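Local structure of RNA-dependent RNA polymerase (Farallon virus, 6DX5) at residues Thr59-Gly73 / Thr126-Val138. The protein belongs to the viral replicase and probably copies RNA from an RNA template, with this chain being its OTU-like cysteine protease domain, probably a deubiquitinase. Sequence-based numbering, arbitrary orientation.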
loop_
_atom_site.group_PDB
_atom_site.type_symbol
_atom_site.label_atom_id
_atom_site.label_comp_id
_atom_site.label_asym_id
_atom_site.label_seq_id
_atom_site.Cartn_x
_atom_site.Cartn_y
_atom_site.Cartn_z
ATOM N N THR A 59 -8.352 -20.764 3.956
ATOM C CA THR A 59 -7.372 -20.923 2.892
ATOM C C THR A 59 -6.246 -19.917 3.040
ATOM O O THR A 59 -5.065 -20.280 2.989
ATOM C CB THR A 59 -8.068 -20.800 1.547
ATOM O OG1 THR A 59 -9.070 -21.827 1.500
ATOM C CG2 THR A 59 -7.069 -20.951 0.356
ATOM N N ALA A 60 -6.598 -18.661 3.291
ATOM C CA ALA A 60 -5.600 -17.615 3.398
ATOM C C ALA A 60 -4.678 -17.875 4.570
ATOM O O ALA A 60 -3.456 -17.851 4.420
ATOM C CB ALA A 60 -6.277 -16.243 3.543
ATOM N N LEU A 61 -5.240 -18.201 5.731
ATOM C CA LEU A 61 -4.406 -18.391 6.917
ATOM C C LEU A 61 -3.587 -19.685 6.825
ATOM O O LEU A 61 -2.435 -19.740 7.302
ATOM C CB LEU A 61 -5.260 -18.406 8.175
ATOM C CG LEU A 61 -5.651 -17.068 8.824
ATOM C CD1 LEU A 61 -6.055 -16.036 7.810
ATOM C CD2 LEU A 61 -6.799 -17.293 9.809
ATOM N N GLY A 62 -4.152 -20.750 6.251
ATOM C CA GLY A 62 -3.360 -21.975 6.115
ATOM C C GLY A 62 -2.186 -21.754 5.175
ATOM O O GLY A 62 -1.075 -22.217 5.425
ATOM N N TYR A 63 -2.427 -21.010 4.086
ATOM C CA TYR A 63 -1.350 -20.606 3.201
ATOM C C TYR A 63 -0.272 -19.836 3.961
ATOM O O TYR A 63 0.936 -20.056 3.736
ATOM C CB TYR A 63 -1.910 -19.767 2.026
ATOM C CG TYR A 63 -0.814 -19.256 1.124
ATOM C CD1 TYR A 63 -0.253 -17.977 1.331
ATOM C CD2 TYR A 63 -0.275 -20.072 0.143
ATOM C CE1 TYR A 63 0.808 -17.514 0.546
ATOM C CE2 TYR A 63 0.795 -19.625 -0.650
ATOM C CZ TYR A 63 1.314 -18.328 -0.441
ATOM O OH TYR A 63 2.377 -17.876 -1.221
ATOM N N ALA A 64 -0.679 -18.887 4.816
ATOM C CA ALA A 64 0.324 -18.113 5.547
ATOM C C ALA A 64 1.176 -18.992 6.479
ATOM O O ALA A 64 2.384 -18.777 6.595
ATOM C CB ALA A 64 -0.350 -17.007 6.333
ATOM N N ARG A 65 0.574 -19.988 7.146
ATOM C CA ARG A 65 1.331 -20.888 8.024
ATOM C C ARG A 65 2.433 -21.604 7.252
ATOM O O ARG A 65 3.528 -21.840 7.766
ATOM C CB ARG A 65 0.415 -21.937 8.666
ATOM C CG ARG A 65 -0.558 -21.403 9.710
ATOM C CD ARG A 65 -1.304 -22.514 10.516
ATOM N NE ARG A 65 -2.421 -21.919 11.256
ATOM C CZ ARG A 65 -3.665 -21.795 10.774
ATOM N NH1 ARG A 65 -3.968 -22.275 9.565
ATOM N NH2 ARG A 65 -4.623 -21.215 11.507
ATOM N N GLN A 66 2.154 -21.961 6.019
ATOM C CA GLN A 66 3.072 -22.753 5.225
ATOM C C GLN A 66 4.031 -21.903 4.387
ATOM O O GLN A 66 5.104 -22.385 4.030
ATOM C CB GLN A 66 2.218 -23.673 4.351
ATOM C CG GLN A 66 2.877 -24.837 3.794
ATOM C CD GLN A 66 3.661 -25.603 4.835
ATOM O OE1 GLN A 66 4.708 -26.152 4.504
ATOM N NE2 GLN A 66 3.149 -25.684 6.081
ATOM N N HIS A 67 3.671 -20.656 4.070
ATOM C CA HIS A 67 4.412 -19.824 3.128
ATOM C C HIS A 67 4.649 -18.445 3.688
ATOM O O HIS A 67 4.545 -17.440 2.984
ATOM C CB HIS A 67 3.687 -19.729 1.793
ATOM C CG HIS A 67 3.415 -21.057 1.180
ATOM N ND1 HIS A 67 4.224 -21.614 0.215
ATOM C CD2 HIS A 67 2.426 -21.949 1.400
ATOM C CE1 HIS A 67 3.738 -22.790 -0.140
ATOM N NE2 HIS A 67 2.651 -23.024 0.571
ATOM N N TRP A 68 4.969 -18.384 4.976
ATOM C CA TRP A 68 5.030 -17.101 5.654
ATOM C C TRP A 68 5.949 -16.144 4.912
ATOM O O TRP A 68 5.630 -14.962 4.762
ATOM C CB TRP A 68 5.470 -17.304 7.111
ATOM C CG TRP A 68 5.536 -16.006 7.902
ATOM C CD1 TRP A 68 6.597 -15.552 8.646
ATOM C CD2 TRP A 68 4.498 -15.015 8.023
ATOM N NE1 TRP A 68 6.288 -14.344 9.224
ATOM C CE2 TRP A 68 5.004 -13.996 8.862
ATOM C CE3 TRP A 68 3.189 -14.899 7.517
ATOM C CZ2 TRP A 68 4.246 -12.854 9.214
ATOM C CZ3 TRP A 68 2.417 -13.747 7.850
ATOM C CH2 TRP A 68 2.958 -12.751 8.693
ATOM N N SER A 69 7.029 -16.655 4.331
ATOM C CA SER A 69 7.986 -15.733 3.739
ATOM C C SER A 69 7.502 -15.156 2.412
ATOM O O SER A 69 8.140 -14.230 1.907
ATOM C CB SER A 69 9.356 -16.415 3.571
ATOM O OG SER A 69 9.298 -17.366 2.534
ATOM N N GLU A 70 6.399 -15.657 1.844
ATOM C CA GLU A 70 5.821 -15.099 0.625
ATOM C C GLU A 70 4.664 -14.157 0.928
ATOM O O GLU A 70 4.119 -13.544 0.002
ATOM C CB GLU A 70 5.359 -16.226 -0.325
ATOM C CG GLU A 70 6.454 -17.238 -0.658
ATOM C CD GLU A 70 7.736 -16.547 -1.138
ATOM O OE1 GLU A 70 8.809 -16.745 -0.479
ATOM O OE2 GLU A 70 7.664 -15.769 -2.138
ATOM N N CYS A 71 4.303 -14.006 2.203
ATOM C CA CYS A 71 3.208 -13.127 2.615
ATOM C C CYS A 71 3.772 -11.733 2.836
ATOM O O CYS A 71 3.847 -11.232 3.967
ATOM C CB CYS A 71 2.531 -13.659 3.869
ATOM S SG CYS A 71 1.865 -15.270 3.522
ATOM N N HIS A 72 4.152 -11.096 1.712
ATOM C CA HIS A 72 4.963 -9.887 1.795
ATOM C C HIS A 72 4.244 -8.774 2.532
ATOM O O HIS A 72 4.850 -8.102 3.369
ATOM C CB HIS A 72 5.385 -9.453 0.403
ATOM C CG HIS A 72 6.260 -10.458 -0.249
ATOM N ND1 HIS A 72 7.600 -10.582 0.063
ATOM C CD2 HIS A 72 5.979 -11.446 -1.127
ATOM C CE1 HIS A 72 8.120 -11.577 -0.634
ATOM N NE2 HIS A 72 7.157 -12.115 -1.369
ATOM N N GLY A 73 2.953 -8.564 2.247
ATOM C CA GLY A 73 2.228 -7.506 2.937
ATOM C C GLY A 73 2.184 -7.745 4.440
ATOM O O GLY A 73 2.589 -6.896 5.231
ATOM N N THR A 126 -6.217 -6.624 1.940
ATOM C CA THR A 126 -5.201 -6.880 0.910
ATOM C C THR A 126 -4.131 -7.880 1.382
ATOM O O THR A 126 -3.604 -8.650 0.571
ATOM C CB THR A 126 -4.555 -5.554 0.474
ATOM O OG1 THR A 126 -4.063 -4.867 1.631
ATOM C CG2 THR A 126 -5.601 -4.649 -0.191
ATOM N N ASP A 127 -3.804 -7.923 2.681
ATOM C CA ASP A 127 -2.807 -8.917 3.111
ATOM C C ASP A 127 -3.280 -10.305 2.740
ATOM O O ASP A 127 -2.496 -11.145 2.307
ATOM C CB ASP A 127 -2.564 -8.855 4.614
ATOM C CG ASP A 127 -1.735 -7.639 5.053
ATOM O OD1 ASP A 127 -1.261 -6.801 4.224
ATOM O OD2 ASP A 127 -1.574 -7.540 6.288
ATOM N N GLU A 128 -4.575 -10.544 2.840
ATOM C CA GLU A 128 -5.104 -11.857 2.498
ATOM C C GLU A 128 -5.391 -11.996 0.994
ATOM O O GLU A 128 -5.281 -13.116 0.475
ATOM C CB GLU A 128 -6.354 -12.161 3.330
ATOM C CG GLU A 128 -6.034 -12.400 4.836
ATOM C CD GLU A 128 -5.800 -11.102 5.604
ATOM O OE1 GLU A 128 -5.018 -11.154 6.607
ATOM O OE2 GLU A 128 -6.407 -10.045 5.216
ATOM N N ALA A 129 -5.722 -10.907 0.268
ATOM C CA ALA A 129 -5.754 -10.991 -1.200
ATOM C C ALA A 129 -4.435 -11.561 -1.744
ATOM O O ALA A 129 -4.429 -12.407 -2.641
ATOM C CB ALA A 129 -6.015 -9.614 -1.831
ATOM N N GLU A 130 -3.312 -11.097 -1.226
ATOM C CA GLU A 130 -2.045 -11.609 -1.691
ATOM C C GLU A 130 -1.933 -13.112 -1.430
ATOM O O GLU A 130 -1.409 -13.868 -2.267
ATOM C CB GLU A 130 -0.930 -10.840 -0.994
ATOM C CG GLU A 130 0.418 -11.421 -1.183
ATOM C CD GLU A 130 1.544 -10.555 -0.594
ATOM O OE1 GLU A 130 1.320 -9.814 0.413
ATOM O OE2 GLU A 130 2.671 -10.597 -1.205
ATOM N N MET A 131 -2.394 -13.563 -0.261
ATOM C CA MET A 131 -2.268 -14.974 0.099
ATOM C C MET A 131 -3.129 -15.827 -0.813
ATOM O O MET A 131 -2.676 -16.861 -1.326
ATOM C CB MET A 131 -2.689 -15.146 1.557
ATOM C CG MET A 131 -1.717 -14.386 2.543
ATOM S SD MET A 131 -2.377 -14.463 4.201
ATOM C CE MET A 131 -1.284 -13.237 5.072
ATOM N N LEU A 132 -4.391 -15.396 -1.003
ATOM C CA LEU A 132 -5.342 -16.143 -1.805
ATOM C C LEU A 132 -4.862 -16.250 -3.241
ATOM O O LEU A 132 -5.018 -17.299 -3.867
ATOM C CB LEU A 132 -6.687 -15.425 -1.762
ATOM C CG LEU A 132 -7.367 -15.540 -0.400
ATOM C CD1 LEU A 132 -8.630 -14.606 -0.387
ATOM C CD2 LEU A 132 -7.755 -17.038 -0.249
ATOM N N ALA A 133 -4.288 -15.162 -3.787
ATOM C CA ALA A 133 -3.830 -15.183 -5.169
ATOM C C ALA A 133 -2.749 -16.246 -5.361
ATOM O O ALA A 133 -2.806 -17.033 -6.318
ATOM C CB ALA A 133 -3.294 -13.807 -5.574
ATOM N N SER A 134 -1.798 -16.326 -4.419
ATOM C CA SER A 134 -0.766 -17.350 -4.499
ATOM C C SER A 134 -1.321 -18.716 -4.128
ATOM O O SER A 134 -1.015 -19.715 -4.785
ATOM C CB SER A 134 0.406 -16.991 -3.586
ATOM O OG SER A 134 1.000 -15.773 -3.997
ATOM N N ALA A 135 -2.102 -18.796 -3.042
ATOM C CA ALA A 135 -2.605 -20.108 -2.623
ATOM C C ALA A 135 -3.395 -20.759 -3.745
ATOM O O ALA A 135 -3.244 -21.947 -4.001
ATOM C CB ALA A 135 -3.509 -19.976 -1.384
ATOM N N LEU A 136 -4.269 -19.999 -4.424
ATOM C CA LEU A 136 -5.173 -20.625 -5.396
ATOM C C LEU A 136 -4.690 -20.461 -6.825
ATOM O O LEU A 136 -5.359 -20.940 -7.730
ATOM C CB LEU A 136 -6.592 -20.055 -5.281
ATOM C CG LEU A 136 -7.162 -20.172 -3.879
ATOM C CD1 LEU A 136 -8.371 -19.253 -3.683
ATOM C CD2 LEU A 136 -7.530 -21.647 -3.636
ATOM N N ASN A 137 -3.548 -19.794 -7.050
ATOM C CA ASN A 137 -3.034 -19.522 -8.405
ATOM C C ASN A 137 -4.034 -18.730 -9.259
ATOM O O ASN A 137 -4.329 -19.103 -10.390
ATOM C CB ASN A 137 -2.642 -20.829 -9.117
ATOM C CG ASN A 137 -1.876 -20.569 -10.383
ATOM O OD1 ASN A 137 -1.230 -19.508 -10.526
ATOM N ND2 ASN A 137 -1.923 -21.515 -11.313
ATOM N N VAL A 138 -4.593 -17.654 -8.701
ATOM C CA VAL A 138 -5.549 -16.817 -9.418
ATOM C C VAL A 138 -5.080 -15.383 -9.315
ATOM O O VAL A 138 -4.155 -15.062 -8.561
ATOM C CB VAL A 138 -6.996 -16.910 -8.893
ATOM C CG1 VAL A 138 -7.525 -18.287 -9.062
ATOM C CG2 VAL A 138 -7.113 -16.425 -7.411
#
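The backbone N of G73 donates to E130 OE1 over 2.8 Å, nearly straight at 164° and onto the syn lone pair. E130 gets there fully stretched, with CG anti to the backbone N (chi1 169°) and the chain extended beyond it. The carboxylate takes this N-H near the start of helix 72-86, which would probably favour its negative charge. The other oxygen, OE2, lies at the edge of the H72 ring, in its plane and 3.4 Å from CD2. D127 rests OD1 against G73 and hydrogen-bonds through OD2 to a bound DTT, probably from the crystallisation liquor.

Further along helix 126-136, M131 reaches into the angle between the two parts of 59-73. Its CG packs against C71 SG at 3.8 Å, while SD rests 3.9 Å from A64 CB. Y63 lays one ring face over the backbone of 126-136, with M131 O and A135 N against that face, offset toward the rim; H67 CB covers the opposite face. The A135 methyl sits 3.6 Å from Y63 CD2, and Y63 OH comes to 3.2 Å from S134 CB. At the far end T59 CG2 meets L132 CD2 at 4.0 Å.

The 59-66 part of helix 53-66 crosses helix 126-136 at 78°, their axes 8.5 Å apart. Within the OTU fold, Y113 of helix 103-117 also touches M131, F38 of helix 37-47 packs on L132, and F157 of strand 151-157 joins helix 126-136 to the sheet.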